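PDB 4R4X: pngf-ii from Elizabethkingia meningoseptica, which probably removes N-linked glycans from glycoproteins as a peptide:N-glycosidase, hydrolysing the bond between the sugar and the asparagine side chain. Local coordinates for residues I6-S11 against G123-L128. Sequence-based numbering, arbitrary orientation.
Sequences ITYQNS and GGPSIL
The hydroxyl of Tyr8 lies against the backbone of Gly124 while donating a hydrogen bond to the carbonyl O of Val135, a worked example of how one aromatic residue can serve two purposes in a buried contact. Tyr8 OH comes to 3.3 Å from Gly124 CA, so the phenol oxygen lies beside a bare stretch of main chain, and its polar need is met by strand 134-140. Gly124 adopts a phi of 162°, backbone geometry that belongs to glycine.

Pro125 packs over one face of the Tyr8 ring. Pro125 CB sits over the ring centre, 3.7 Å from the Tyr8 centroid and only 4° off the normal, a nearly ideal CH-pi contact. Pro125 CD lies near the hydroxyl-bearing carbon, 3.7 Å from Tyr8 CZ, whereas Pro125 CG lies along the CE2–CD2 side, 3.9 Å from Tyr8 CE2. The two side chains cross at about a right angle. On the strand, Tyr8 places CG anti to its carbonyl carbon (chi1 -64°), which sends the ring out to the loop. The hydroxyl bond and the proline over one face together probably limit how far the ring can swing.

Leu134 and Ile23 add apolar contacts to Tyr8, and Pro125 also touches Val135, Thr138 and Val146. The loop between strands 109-116 and 134-140 is thereby folded back over neighbouring strands, with a CH-pi contact between Pro125 and Tyr8 joining it to strand 3-12 in the strand-rich N-terminal domain, whose sequence family is grouped with LolA and LolB.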
loop_
_atom_site.group_PDB
_atom_site.type_symbol
_atom_site.label_atom_id
_atom_site.label_comp_id
_atom_site.label_asym_id
_atom_site.label_seq_id
_atom_site.Cartn_x
_atom_site.Cartn_y
_atom_site.Cartn_z
ATOM N N ILE A 6 -24.125 15.102 -30.888
ATOM C CA ILE A 6 -24.977 15.658 -29.852
ATOM C C ILE A 6 -24.163 16.035 -28.634
ATOM O O ILE A 6 -23.369 15.225 -28.125
ATOM C CB ILE A 6 -26.070 14.654 -29.422
ATOM C CG1 ILE A 6 -26.863 14.166 -30.650
ATOM C CG2 ILE A 6 -26.989 15.311 -28.389
ATOM C CD1 ILE A 6 -26.289 12.935 -31.322
ATOM N N THR A 7 -24.347 17.267 -28.177
ATOM C CA THR A 7 -23.608 17.813 -27.080
ATOM C C THR A 7 -24.533 18.033 -25.917
ATOM O O THR A 7 -25.631 18.536 -26.096
ATOM C CB THR A 7 -22.979 19.164 -27.469
ATOM O OG1 THR A 7 -22.197 18.970 -28.657
ATOM C CG2 THR A 7 -22.117 19.698 -26.319
ATOM N N TYR A 8 -24.090 17.639 -24.732
ATOM C CA TYR A 8 -24.958 17.611 -23.556
ATOM C C TYR A 8 -24.483 18.539 -22.460
ATOM O O TYR A 8 -23.301 18.901 -22.391
ATOM C CB TYR A 8 -25.034 16.198 -22.969
ATOM C CG TYR A 8 -25.669 15.171 -23.877
ATOM C CD1 TYR A 8 -24.903 14.443 -24.765
ATOM C CD2 TYR A 8 -27.035 14.919 -23.834
ATOM C CE1 TYR A 8 -25.471 13.489 -25.601
ATOM C CE2 TYR A 8 -27.621 13.975 -24.671
ATOM C CZ TYR A 8 -26.841 13.255 -25.546
ATOM O OH TYR A 8 -27.401 12.308 -26.384
ATOM N N GLN A 9 -25.413 18.864 -21.577
ATOM C CA GLN A 9 -25.170 19.762 -20.449
ATOM C C GLN A 9 -25.735 19.183 -19.153
ATOM O O GLN A 9 -26.915 18.812 -19.104
ATOM C CB GLN A 9 -25.818 21.117 -20.737
ATOM C CG GLN A 9 -25.597 22.160 -19.661
ATOM C CD GLN A 9 -26.255 23.485 -20.010
ATOM O OE1 GLN A 9 -25.572 24.446 -20.365
ATOM N NE2 GLN A 9 -27.571 23.532 -19.940
ATOM N N ASN A 10 -24.899 19.131 -18.115
ATOM C CA ASN A 10 -25.265 18.641 -16.780
ATOM C C ASN A 10 -25.770 19.745 -15.859
ATOM O O ASN A 10 -25.217 20.839 -15.846
ATOM C CB ASN A 10 -24.067 17.969 -16.105
ATOM C CG ASN A 10 -23.711 16.643 -16.753
ATOM O OD1 ASN A 10 -23.645 15.608 -16.094
ATOM N ND2 ASN A 10 -23.543 16.663 -18.050
ATOM N N SER A 11 -26.810 19.417 -15.092
ATOM C CA SER A 11 -27.457 20.319 -14.143
ATOM C C SER A 11 -27.713 19.558 -12.866
ATOM O O SER A 11 -27.923 18.352 -12.891
ATOM C CB SER A 11 -28.812 20.774 -14.688
ATOM O OG SER A 11 -28.663 21.861 -15.575
ATOM N N GLY A 123 -28.460 6.729 -29.537
ATOM C CA GLY A 123 -27.395 7.390 -28.820
ATOM C C GLY A 123 -27.862 7.884 -27.478
ATOM O O GLY A 123 -29.011 7.668 -27.080
ATOM N N GLY A 124 -26.964 8.584 -26.796
ATOM C CA GLY A 124 -27.277 9.149 -25.511
ATOM C C GLY A 124 -26.057 9.530 -24.712
ATOM O O GLY A 124 -24.929 9.261 -25.109
ATOM N N PRO A 125 -26.284 10.182 -23.569
ATOM C CA PRO A 125 -25.167 10.676 -22.743
ATOM C C PRO A 125 -24.604 9.630 -21.785
ATOM O O PRO A 125 -23.606 9.900 -21.095
ATOM C CB PRO A 125 -25.820 11.834 -21.969
ATOM C CG PRO A 125 -27.227 11.362 -21.782
ATOM C CD PRO A 125 -27.584 10.661 -23.070
ATOM N N SER A 126 -25.240 8.456 -21.720
ATOM C CA SER A 126 -24.756 7.334 -20.908
ATOM C C SER A 126 -25.165 6.029 -21.600
ATOM O O SER A 126 -25.834 6.048 -22.619
ATOM C CB SER A 126 -25.329 7.387 -19.479
ATOM O OG SER A 126 -26.701 7.027 -19.470
ATOM N N ILE A 127 -24.786 4.897 -21.047
ATOM C CA ILE A 127 -25.214 3.607 -21.636
ATOM C C ILE A 127 -26.757 3.366 -21.568
ATOM O O ILE A 127 -27.319 2.600 -22.383
ATOM C CB ILE A 127 -24.476 2.454 -20.935
ATOM C CG1 ILE A 127 -24.582 1.146 -21.745
ATOM C CG2 ILE A 127 -24.997 2.288 -19.511
ATOM C CD1 ILE A 127 -24.029 1.208 -23.150
ATOM N N LEU A 128 -27.434 3.998 -20.602
ATOM C CA LEU A 128 -28.859 3.733 -20.376
ATOM C C LEU A 128 -29.738 4.257 -21.493
ATOM O O LEU A 128 -29.629 5.413 -21.892
ATOM C CB LEU A 128 -29.334 4.325 -19.060
ATOM C CG LEU A 128 -28.677 3.735 -17.816
ATOM C CD1 LEU A 128 -29.186 4.445 -16.576
ATOM C CD2 LEU A 128 -28.889 2.234 -17.734
#